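PDB 3R4V: putative uncharacterized protein from Pseudomonas phage 201phi2-1, which is of uncharacterised function but belongs to the phage tubulin-like proteins and holds guanosine-5'-diphosphate in a pocket at the C-terminal ends of the parallel strands of its nucleotide domain. Local coordinates for residues P79-D82 and F83-V86; M121-T124 and D125-G128; Q157-S160 and Y161-N165; D283-L286 and E287-Q291. One frame throughout, in Å; residues are numbered along the deposited sequence. Where two conformers were deposited one is given.

Contact 1: residues P79-D82 and F83-V86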
loop_
_atom_site.group_PDB
_atom_site.type_symbol
_atom_site.label_atom_id
_atom_site.label_comp_id
_atom_site.label_asym_id
_atom_site.label_seq_id
_atom_site.Cartn_x
_atom_site.Cartn_y
_atom_site.Cartn_z
ATOM N N PRO A 79 2.040 -1.221 -18.596
ATOM C CA PRO A 79 0.988 -1.328 -19.612
ATOM C C PRO A 79 -0.337 -0.759 -19.121
ATOM O O PRO A 79 -0.563 -0.692 -17.918
ATOM C CB PRO A 79 0.834 -2.840 -19.803
ATOM C CG PRO A 79 2.050 -3.451 -19.207
ATOM C CD PRO A 79 2.487 -2.537 -18.116
ATOM N N GLU A 80 -1.197 -0.354 -20.049
ATOM C CA GLU A 80 -2.572 -0.013 -19.711
ATOM C C GLU A 80 -3.263 -1.264 -19.193
ATOM O O GLU A 80 -3.165 -2.333 -19.799
ATOM C CB GLU A 80 -3.323 0.522 -20.932
ATOM C CG GLU A 80 -2.813 1.860 -21.460
ATOM C CD GLU A 80 -3.077 3.018 -20.505
ATOM O OE1 GLU A 80 -4.095 2.978 -19.775
ATOM O OE2 GLU A 80 -2.264 3.971 -20.485
ATOM N N ALA A 81 -3.954 -1.138 -18.069
ATOM C CA ALA A 81 -4.679 -2.275 -17.511
ATOM C C ALA A 81 -6.046 -1.864 -16.990
ATOM O O ALA A 81 -6.281 -0.695 -16.682
ATOM C CB ALA A 81 -3.867 -2.939 -16.415
ATOM N N ASP A 82 -6.946 -2.837 -16.895
ATOM C CA ASP A 82 -8.281 -2.600 -16.361
ATOM C C ASP A 82 -8.289 -2.375 -14.848
ATOM O O ASP A 82 -9.243 -1.819 -14.303
ATOM C CB ASP A 82 -9.213 -3.759 -16.716
ATOM C CG ASP A 82 -9.568 -3.793 -18.197
ATOM O OD1 ASP A 82 -9.574 -2.713 -18.827
ATOM O OD2 ASP A 82 -9.839 -4.899 -18.722
ATOM N N PHE A 83 -7.241 -2.830 -14.168
ATOM C CA PHE A 83 -7.138 -2.642 -12.729
ATOM C C PHE A 83 -5.673 -2.687 -12.338
ATOM O O PHE A 83 -4.876 -3.342 -13.004
ATOM C CB PHE A 83 -7.923 -3.751 -12.006
ATOM C CG PHE A 83 -8.189 -3.474 -10.550
ATOM C CD1 PHE A 83 -9.309 -2.751 -10.151
ATOM C CD2 PHE A 83 -7.335 -3.951 -9.579
ATOM C CE1 PHE A 83 -9.562 -2.508 -8.805
ATOM C CE2 PHE A 83 -7.577 -3.710 -8.234
ATOM C CZ PHE A 83 -8.697 -2.993 -7.842
ATOM N N TYR A 84 -5.295 -1.968 -11.281
ATOM C CA TYR A 84 -3.917 -2.041 -10.800
ATOM C C TYR A 84 -3.874 -2.332 -9.310
ATOM O O TYR A 84 -4.775 -1.972 -8.565
ATOM C CB TYR A 84 -3.148 -0.734 -11.054
ATOM C CG TYR A 84 -3.177 -0.231 -12.490
ATOM C CD1 TYR A 84 -2.063 -0.360 -13.325
ATOM C CD2 TYR A 84 -4.311 0.385 -13.005
ATOM C CE1 TYR A 84 -2.084 0.118 -14.644
ATOM C CE2 TYR A 84 -4.337 0.864 -14.312
ATOM C CZ TYR A 84 -3.228 0.719 -15.123
ATOM O OH TYR A 84 -3.272 1.201 -16.409
ATOM N N ILE A 85 -2.801 -2.963 -8.874
ATOM C CA ILE A 85 -2.558 -3.131 -7.450
ATOM C C ILE A 85 -1.178 -2.547 -7.172
ATOM O O ILE A 85 -0.219 -2.877 -7.872
ATOM C CB ILE A 85 -2.588 -4.610 -7.071
ATOM C CG1 ILE A 85 -3.964 -5.203 -7.410
ATOM C CG2 ILE A 85 -2.227 -4.808 -5.590
ATOM C CD1 ILE A 85 -4.045 -6.716 -7.307
ATOM N N VAL A 86 -1.071 -1.683 -6.164
ATOM C CA VAL A 86 0.216 -1.077 -5.812
ATOM C C VAL A 86 0.627 -1.486 -4.395
ATOM O O VAL A 86 -0.210 -1.525 -3.507
ATOM C CB VAL A 86 0.125 0.435 -5.837
ATOM C CG1 VAL A 86 1.533 1.036 -5.761
ATOM C CG2 VAL A 86 -0.596 0.899 -7.089
HETATM O O HOH W 1 -5.471 2.779 -17.177
#
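Tyr-84 reaches back along the loop that leads into its own strand, and its phenol oxygen holds the backbone of Ala-81: Ala-81 N donates to Tyr-84 OH over 2.9 Å, with an N-H...O angle of 155°. The closely packed part lies just beside this bond. The methyl of Ala-81 sits over one face of the ring, displaced toward the rim, with CB 3.9 Å from Tyr-84 CZ, in a CH-pi contact 22° off the ring normal. With CG of Tyr-84 anti to the carbonyl carbon (chi1 -53°), the ring runs back over the loop and brings its hydroxyl up to that backbone. Pro-79 O meets the same ring at its edge, 3.7 Å from Tyr-84 CE1. Arg-109 is a further partner of the hydroxyl, while Cys-6 and Phe-113 of the flanking strands also pack on the tyrosine side chain.

The other side is looser and faces solvent. Glu-80, its chain bent at chi2, stands with its carboxylate almost perpendicular to the phenol ring, and OE1 stays 3.9 Å from Tyr-84 OH. A water in the ring plane bridges this gap, donating to Glu-80 OE1 at 2.9 Å and lying 2.8 Å from Tyr-84 OH. Asp-82 turns away and pairs through OD2 with Gln-181.

Beyond the loop, Phe-83 and Ile-85 pack on helix 161-178. Such a connection, running from helix 71-76 into strand 84-89 between strands 6-10 and 113-119, belongs to the parallel alpha/beta, Rossmann-like nucleotide domain of tubulin-like proteins.

Contact 2: residues M121-T124 and D125-G128. With GDP (guanosine-5'-diphosphate), chain B.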
loop_
_atom_site.group_PDB
_atom_site.type_symbol
_atom_site.label_atom_id
_atom_site.label_comp_id
_atom_site.label_asym_id
_atom_site.label_seq_id
_atom_site.Cartn_x
_atom_site.Cartn_y
_atom_site.Cartn_z
ATOM N N MET A 121 7.338 0.166 11.970
ATOM C CA MET A 121 7.233 0.582 13.362
ATOM C C MET A 121 8.556 0.572 14.124
ATOM O O MET A 121 8.561 0.787 15.333
ATOM C CB MET A 121 6.226 -0.309 14.107
ATOM C CG MET A 121 4.845 -0.398 13.479
ATOM S SD MET A 121 3.969 1.166 13.543
ATOM C CE MET A 121 2.404 0.704 12.801
ATOM N N GLU A 122 9.667 0.333 13.431
ATOM C CA GLU A 122 10.957 0.145 14.103
ATOM C C GLU A 122 11.465 1.362 14.882
ATOM O O GLU A 122 12.035 1.227 15.969
ATOM C CB GLU A 122 12.039 -0.251 13.089
ATOM C CG GLU A 122 11.853 -1.586 12.400
ATOM C CD GLU A 122 13.037 -1.924 11.501
ATOM O OE1 GLU A 122 13.957 -1.082 11.396
ATOM O OE2 GLU A 122 13.053 -3.024 10.901
ATOM N N SER A 123 11.285 2.548 14.311
ATOM C CA SER A 123 12.037 3.720 14.745
ATOM C C SER A 123 11.203 4.977 14.558
ATOM O O SER A 123 10.179 4.937 13.892
ATOM C CB SER A 123 13.289 3.854 13.885
ATOM O OG SER A 123 12.911 3.974 12.522
ATOM N N THR A 124 11.645 6.101 15.117
ATOM C CA THR A 124 10.920 7.349 14.863
ATOM C C THR A 124 11.026 7.755 13.384
ATOM O O THR A 124 10.147 8.444 12.856
ATOM C CB THR A 124 11.385 8.502 15.779
ATOM O OG1 THR A 124 12.812 8.626 15.723
ATOM C CG2 THR A 124 10.975 8.246 17.226
ATOM N N ASP A 125 12.098 7.333 12.711
ATOM C CA ASP A 125 12.208 7.576 11.265
ATOM C C ASP A 125 11.095 6.851 10.497
ATOM O O ASP A 125 10.432 7.446 9.646
ATOM C CB ASP A 125 13.574 7.141 10.720
ATOM C CG ASP A 125 14.687 8.123 11.056
ATOM O OD1 ASP A 125 15.863 7.749 10.881
ATOM O OD2 ASP A 125 14.392 9.258 11.496
ATOM N N ASN A 126 10.909 5.566 10.787
ATOM C CA ASN A 126 9.822 4.797 10.184
ATOM C C ASN A 126 8.481 5.486 10.447
ATOM O O ASN A 126 7.656 5.649 9.549
ATOM C CB ASN A 126 9.737 3.400 10.810
ATOM C CG ASN A 126 10.674 2.376 10.160
ATOM O OD1 ASN A 126 10.767 1.243 10.629
ATOM N ND2 ASN A 126 11.355 2.765 9.092
ATOM N N LEU A 127 8.263 5.871 11.701
ATOM C CA LEU A 127 6.958 6.399 12.103
ATOM C C LEU A 127 6.706 7.740 11.447
ATOM O O LEU A 127 5.604 8.007 11.004
ATOM C CB LEU A 127 6.851 6.514 13.625
ATOM C CG LEU A 127 6.840 5.164 14.348
ATOM C CD1 LEU A 127 7.053 5.336 15.842
ATOM C CD2 LEU A 127 5.540 4.433 14.073
ATOM N N GLY A 128 7.733 8.585 11.393
ATOM C CA GLY A 128 7.629 9.850 10.683
ATOM C C GLY A 128 7.338 9.638 9.212
ATOM O O GLY A 128 6.517 10.329 8.625
HETATM P PB GDP B . 12.545 1.241 1.109
HETATM O O1B GDP B . 13.328 0.291 0.231
HETATM O O2B GDP B . 11.204 1.478 0.467
HETATM O O3B GDP B . 13.318 2.541 1.297
HETATM O O3A GDP B . 12.372 0.610 2.568
HETATM P PA GDP B . 11.907 -0.891 2.912
HETATM O O1A GDP B . 12.935 -1.937 2.513
HETATM O O2A GDP B . 10.556 -1.181 2.321
HETATM O "O5'" GDP B . 11.851 -0.793 4.486
HETATM C "C5'" GDP B . 11.052 0.199 5.155
HETATM C "C4'" GDP B . 10.635 -0.300 6.534
HETATM O "O4'" GDP B . 9.663 -1.344 6.391
HETATM C "C3'" GDP B . 11.776 -0.924 7.321
HETATM O "O3'" GDP B . 12.404 0.051 8.148
HETATM C "C2'" GDP B . 11.080 -1.974 8.159
HETATM O "O2'" GDP B . 10.510 -1.381 9.325
HETATM C "C1'" GDP B . 9.911 -2.419 7.311
HETATM N N9 GDP B . 10.227 -3.577 6.448
HETATM C C8 GDP B . 11.379 -3.822 5.776
HETATM N N7 GDP B . 11.278 -4.962 5.045
HETATM C C5 GDP B . 10.030 -5.452 5.223
HETATM C C6 GDP B . 9.251 -6.611 4.737
HETATM O O6 GDP B . 9.759 -7.438 3.953
HETATM N N1 GDP B . 7.983 -6.744 5.170
HETATM C C2 GDP B . 7.413 -5.859 6.018
HETATM N N2 GDP B . 6.126 -6.033 6.419
HETATM N N3 GDP B . 8.069 -4.776 6.495
HETATM C C4 GDP B . 9.348 -4.528 6.136
HETATM O O HOH W 2 13.041 10.483 13.782
#
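Asn-126 OD1 joins the loop to the ligand: it accepts from GDP O2' at 2.9 Å and from the backbone N of Glu-122. The latter bond, Glu-122 N to Asn-126 OD1 at 3.1 Å, is bent (136° at the hydrogen) but lies in the carbonyl plane and uses a lone pair. GDP O3' adds a weak third bond to the same oxygen. The other end of the amide donates, Asn-126 ND2 reaching GDP O3' at 3.1 Å, so the two ribose hydroxyls are held by a single flat group whose rotation the loop backbone also constrains.

The helix start is fixed by Ser-123, whose OG accepts from Asn-126 N over 3.1 Å in a nearly straight bond (171°). Its OG stands between the backbone N and the carbonyl carbon (chi1 59°), which turns it onto the first turn. This is a classic N-cap: helix 124-144 follows strand 113-119 of the nucleotide domain, and its first turn delivers Asn-126 to the ribose. The regular helical bonds then begin, Leu-127 N to Ser-123 O and Gly-128 N to Thr-124 O.

Glu-122 lies along the ribose, with CG 3.4 Å from GDP O2', and its OE2 is bonded to Tyr-161 OH. Further out, a water spans the helix start, 2.7 Å from Thr-124 OG1 and donating to Asp-125 OD2; Gln-292 is a second partner of that threonine hydroxyl. On the apolar side Met-121 SD meets Leu-127 CD2 at 3.7 Å, the two chains crossing at about a right angle, with Tyr-152 and Pro-154 of strand 148-154 also against the methionine.

Contact 3: residues Q157-S160 and Y161-N165. With GDP (guanosine-5'-diphosphate), chain B.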
loop_
_atom_site.group_PDB
_atom_site.type_symbol
_atom_site.label_atom_id
_atom_site.label_comp_id
_atom_site.label_asym_id
_atom_site.label_seq_id
_atom_site.Cartn_x
_atom_site.Cartn_y
_atom_site.Cartn_z
ATOM N N GLN A 157 4.332 -5.481 16.758
ATOM C CA GLN A 157 5.491 -5.979 17.493
ATOM C C GLN A 157 5.487 -7.497 17.655
ATOM O O GLN A 157 4.475 -8.096 18.021
ATOM C CB GLN A 157 5.593 -5.317 18.867
ATOM C CG GLN A 157 6.757 -5.832 19.698
ATOM C CD GLN A 157 6.842 -5.185 21.064
ATOM O OE1 GLN A 157 6.304 -4.100 21.285
ATOM N NE2 GLN A 157 7.519 -5.853 21.992
ATOM N N GLY A 158 6.629 -8.112 17.370
ATOM C CA GLY A 158 6.805 -9.536 17.579
ATOM C C GLY A 158 6.473 -10.399 16.379
ATOM O O GLY A 158 6.776 -11.591 16.370
ATOM N N ARG A 159 5.847 -9.810 15.365
ATOM C CA ARG A 159 5.468 -10.567 14.180
ATOM C C ARG A 159 6.533 -10.449 13.095
ATOM O O ARG A 159 6.993 -9.347 12.792
ATOM C CB ARG A 159 4.124 -10.078 13.649
ATOM C CG ARG A 159 3.558 -10.941 12.548
ATOM C CD ARG A 159 2.141 -10.526 12.197
ATOM N NE ARG A 159 1.614 -11.342 11.111
ATOM C CZ ARG A 159 0.523 -11.042 10.417
ATOM N NH1 ARG A 159 -0.158 -9.940 10.700
ATOM N NH2 ARG A 159 0.120 -11.838 9.439
ATOM N N SER A 160 6.916 -11.578 12.501
ATOM C CA SER A 160 7.978 -11.564 11.502
ATOM C C SER A 160 7.522 -10.849 10.236
ATOM O O SER A 160 6.332 -10.860 9.895
ATOM C CB SER A 160 8.415 -12.987 11.159
ATOM O OG SER A 160 7.433 -13.651 10.384
ATOM N N TYR A 161 8.464 -10.226 9.536
ATOM C CA TYR A 161 8.147 -9.596 8.261
ATOM C C TYR A 161 7.709 -10.671 7.269
ATOM O O TYR A 161 6.899 -10.426 6.375
ATOM C CB TYR A 161 9.351 -8.814 7.731
ATOM C CG TYR A 161 9.702 -7.595 8.560
ATOM C CD1 TYR A 161 8.837 -7.121 9.540
ATOM C CD2 TYR A 161 10.897 -6.912 8.357
ATOM C CE1 TYR A 161 9.154 -6.001 10.302
ATOM C CE2 TYR A 161 11.222 -5.793 9.115
ATOM C CZ TYR A 161 10.349 -5.342 10.086
ATOM O OH TYR A 161 10.675 -4.231 10.840
ATOM N N GLU A 162 8.243 -11.871 7.441
ATOM C CA GLU A 162 7.861 -13.000 6.606
ATOM C C GLU A 162 6.365 -13.285 6.739
ATOM O O GLU A 162 5.659 -13.463 5.742
ATOM C CB GLU A 162 8.649 -14.246 7.014
ATOM C CG GLU A 162 8.306 -15.468 6.192
ATOM C CD GLU A 162 8.757 -15.332 4.751
ATOM O OE1 GLU A 162 9.607 -14.457 4.473
ATOM O OE2 GLU A 162 8.259 -16.098 3.898
ATOM N N SER A 163 5.891 -13.332 7.979
ATOM C CA SER A 163 4.476 -13.567 8.251
ATOM C C SER A 163 3.607 -12.465 7.649
ATOM O O SER A 163 2.598 -12.731 6.984
ATOM C CB SER A 163 4.244 -13.667 9.763
ATOM O OG SER A 163 2.862 -13.701 10.076
ATOM N N ILE A 164 4.005 -11.218 7.868
ATOM C CA ILE A 164 3.234 -10.100 7.361
ATOM C C ILE A 164 3.199 -10.133 5.835
ATOM O O ILE A 164 2.146 -9.916 5.223
ATOM C CB ILE A 164 3.792 -8.757 7.893
ATOM C CG1 ILE A 164 3.532 -8.662 9.396
ATOM C CG2 ILE A 164 3.160 -7.569 7.167
ATOM C CD1 ILE A 164 4.642 -7.998 10.170
ATOM N N ASN A 165 4.344 -10.422 5.221
ATOM C CA ASN A 165 4.429 -10.460 3.760
ATOM C C ASN A 165 3.531 -11.559 3.193
ATOM O O ASN A 165 2.878 -11.373 2.165
ATOM C CB ASN A 165 5.870 -10.680 3.298
ATOM C CG ASN A 165 6.746 -9.456 3.494
ATOM O OD1 ASN A 165 6.280 -8.402 3.932
ATOM N ND2 ASN A 165 8.031 -9.592 3.170
HETATM P PB GDP B . 12.545 1.241 1.109
HETATM O O1B GDP B . 13.328 0.291 0.231
HETATM O O2B GDP B . 11.204 1.478 0.467
HETATM O O3B GDP B . 13.318 2.541 1.297
HETATM O O3A GDP B . 12.372 0.610 2.568
HETATM P PA GDP B . 11.907 -0.891 2.912
HETATM O O1A GDP B . 12.935 -1.937 2.513
HETATM O O2A GDP B . 10.556 -1.181 2.321
HETATM O "O5'" GDP B . 11.851 -0.793 4.486
HETATM C "C5'" GDP B . 11.052 0.199 5.155
HETATM C "C4'" GDP B . 10.635 -0.300 6.534
HETATM O "O4'" GDP B . 9.663 -1.344 6.391
HETATM C "C3'" GDP B . 11.776 -0.924 7.321
HETATM O "O3'" GDP B . 12.404 0.051 8.148
HETATM C "C2'" GDP B . 11.080 -1.974 8.159
HETATM O "O2'" GDP B . 10.510 -1.381 9.325
HETATM C "C1'" GDP B . 9.911 -2.419 7.311
HETATM N N9 GDP B . 10.227 -3.577 6.448
HETATM C C8 GDP B . 11.379 -3.822 5.776
HETATM N N7 GDP B . 11.278 -4.962 5.045
HETATM C C5 GDP B . 10.030 -5.452 5.223
HETATM C C6 GDP B . 9.251 -6.611 4.737
HETATM O O6 GDP B . 9.759 -7.438 3.953
HETATM N N1 GDP B . 7.983 -6.744 5.170
HETATM C C2 GDP B . 7.413 -5.859 6.018
HETATM N N2 GDP B . 6.126 -6.033 6.419
HETATM N N3 GDP B . 8.069 -4.776 6.495
HETATM C C4 GDP B . 9.348 -4.528 6.136
#
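Arg-159 stretches alongside the start of the helix, its chain extended from CG to NE, and in one of its two modelled conformers NE donates to Ser-163 OG at 2.9 Å. That bond is almost straight (168°) and lies in the guanidinium plane, while Ile-164 CG1 sits over one face of the group. NH2 adds a weak bond to the same hydroxyl and a salt bridge to Glu-167. This grip may therefore be partial.

Ser-160 comes next as the N-cap. Its OG, turned between the backbone N and the carbonyl carbon (chi1 72°), accepts from Ser-163 N at 2.9 Å, and its carbonyl O takes Ile-164 N.

The helix so started faces the guanine base. Tyr-161 lays a ring face over it, with GDP C4 3.6 Å above the ring plane and offset toward the rim. Ile-164 CG2 comes within 3.4 Å of GDP N2. Asn-165 reads the base edge with both ends of its amide, OD1 accepting from GDP N1 at 2.7 Å and ND2 donating to GDP O6 at 2.9 Å.

Asn-165 also rests on Asn-16 and Val-17 of helix 11-18, which sets this first turn of helix 161-178, directly after strand 148-154, beside helix 11-18, with both helices contacting the nucleotide.

Contact 4: residues D283-L286 and E287-Q291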
loop_
_atom_site.group_PDB
_atom_site.type_symbol
_atom_site.label_atom_id
_atom_site.label_comp_id
_atom_site.label_asym_id
_atom_site.label_seq_id
_atom_site.Cartn_x
_atom_site.Cartn_y
_atom_site.Cartn_z
ATOM N N ASP A 283 0.931 8.590 18.185
ATOM C CA ASP A 283 1.119 8.350 19.611
ATOM C C ASP A 283 2.380 7.525 19.824
ATOM O O ASP A 283 3.155 7.781 20.751
ATOM C CB ASP A 283 -0.063 7.596 20.203
ATOM C CG ASP A 283 -1.268 8.487 20.470
ATOM O OD1 ASP A 283 -1.162 9.731 20.384
ATOM O OD2 ASP A 283 -2.328 7.920 20.793
ATOM N N SER A 284 2.592 6.523 18.975
ATOM C CA SER A 284 3.799 5.705 19.114
ATOM C C SER A 284 5.038 6.567 18.924
ATOM O O SER A 284 6.001 6.461 19.684
ATOM C CB SER A 284 3.811 4.529 18.133
ATOM O OG SER A 284 2.755 3.629 18.415
ATOM N N LYS A 285 5.002 7.441 17.923
ATOM C CA LYS A 285 6.143 8.305 17.654
ATOM C C LYS A 285 6.365 9.279 18.812
ATOM O O LYS A 285 7.499 9.527 19.220
ATOM C CB LYS A 285 5.950 9.060 16.337
ATOM C CG LYS A 285 7.178 9.847 15.911
ATOM C CD LYS A 285 6.910 10.656 14.664
ATOM C CE LYS A 285 8.134 11.454 14.271
ATOM N NZ LYS A 285 7.744 12.800 13.779
ATOM N N LEU A 286 5.284 9.824 19.360
ATOM C CA LEU A 286 5.403 10.709 20.531
ATOM C C LEU A 286 6.079 10.007 21.725
ATOM O O LEU A 286 6.942 10.578 22.406
ATOM C CB LEU A 286 4.029 11.219 20.954
ATOM C CG LEU A 286 4.026 12.189 22.133
ATOM C CD1 LEU A 286 4.712 13.489 21.733
ATOM C CD2 LEU A 286 2.599 12.452 22.608
ATOM N N GLU A 287 5.673 8.768 21.978
ATOM C CA GLU A 287 6.254 7.994 23.064
ATOM C C GLU A 287 7.742 7.738 22.826
ATOM O O GLU A 287 8.547 7.901 23.734
ATOM C CB GLU A 287 5.492 6.682 23.269
ATOM C CG GLU A 287 6.134 5.738 24.310
ATOM C CD GLU A 287 6.373 6.394 25.675
ATOM O OE1 GLU A 287 5.725 7.419 26.001
ATOM O OE2 GLU A 287 7.223 5.876 26.430
ATOM N N MET A 288 8.108 7.364 21.606
ATOM C CA MET A 288 9.517 7.140 21.281
ATOM C C MET A 288 10.323 8.435 21.399
ATOM O O MET A 288 11.449 8.445 21.915
ATOM C CB MET A 288 9.678 6.586 19.866
ATOM C CG MET A 288 9.266 5.149 19.674
ATOM S SD MET A 288 10.029 4.526 18.154
ATOM C CE MET A 288 11.757 4.619 18.610
ATOM N N THR A 289 9.749 9.529 20.904
ATOM C CA THR A 289 10.439 10.812 20.956
ATOM C C THR A 289 10.565 11.318 22.395
ATOM O O THR A 289 11.570 11.924 22.762
ATOM C CB THR A 289 9.741 11.864 20.069
ATOM O OG1 THR A 289 9.857 11.471 18.695
ATOM C CG2 THR A 289 10.399 13.216 20.253
ATOM N N ARG A 290 9.551 11.064 23.213
ATOM C CA ARG A 290 9.645 11.412 24.619
ATOM C C ARG A 290 10.886 10.738 25.209
ATOM O O ARG A 290 11.703 11.376 25.885
ATOM C CB ARG A 290 8.392 10.981 25.380
ATOM C CG ARG A 290 8.400 11.392 26.847
ATOM C CD ARG A 290 7.221 10.802 27.602
ATOM N NE ARG A 290 7.298 9.347 27.684
ATOM C CZ ARG A 290 7.991 8.689 28.609
ATOM N NH1 ARG A 290 8.676 9.357 29.529
ATOM N NH2 ARG A 290 8.005 7.363 28.612
ATOM N N GLN A 291 11.040 9.449 24.935
ATOM C CA GLN A 291 12.186 8.717 25.466
ATOM C C GLN A 291 13.516 9.282 24.971
ATOM O O GLN A 291 14.457 9.433 25.740
ATOM C CB GLN A 291 12.067 7.235 25.130
ATOM C CG GLN A 291 10.914 6.551 25.851
ATOM C CD GLN A 291 10.666 5.142 25.343
ATOM O OE1 GLN A 291 11.526 4.546 24.691
ATOM N NE2 GLN A 291 9.483 4.605 25.631
#
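Lys-285 O is gripped twice by Thr-289, once from the backbone N at 2.8 Å and once from the side-chain OG1 at 3.1 Å. The hydroxyl comes from above the carbonyl plane, about 40° out of it, so the oxygen carries the ordinary helical bond and an extra one beside it. Having OG1 beside its own backbone N (chi1 -66°) turns the threonine hydroxyl back toward the preceding turn. The side chains of Lys-285 and Thr-289 run next to each other in the same direction.

Regular bonds four residues apart hold the rest of the turn: Glu-287 N to Asp-283 O, Met-288 N to Ser-284 O and Arg-290 N to Leu-286 O. All belong to the long helix 274-294, which lies against helix 124-144 of the nucleotide domain: Lys-285 and Met-288 pack on Leu-127, and Met-288 and Thr-289 on Thr-124.

Glu-287 receives two following residues. Arg-290 grips its carboxylate side-on, NE donating to OE1 at 3.0 Å and NH2 to OE2 at 2.8 Å, the latter through the syn lone pair, in a salt bridge that uses the guanidinium edge. Its chain bends at chi3 (66°) to turn that edge back. Gln-291 NE2 then takes the anti side of Glu-287 OE2 at 2.7 Å. With both oxygens engaged, the carboxylate's rotation is restrained, and the nearby positive charge would favour its ionised form.

Toward the start of the segment, Asp-283 forms a salt bridge with Lys-279, and Ser-284 OG bonds to Thr-280 O.

Overall arrangement
Contacts 2 and 3 both meet the nucleotide: the first holds the ribose hydroxyls of guanosine-5'-diphosphate, the second its base. They join where Glu-122 OE2 meets Tyr-161 OH at 2.7 Å, although their centres are 16 Å apart. Contact 4 backs onto contact 2, with centres 10 Å apart and Thr-124 CG2 3.4 Å from Met-288 CB; it lies off the pocket, the Met-288 side chain being about 11 Å from the ligand. Contact 1 stands apart, across the chain's centre from the other three, its nearest atoms about 11 Å from contact 3 and 23 Å from contact 4. It is nevertheless tied to contact 3 through helix 161-178, whose later residues pack on strand 84-89.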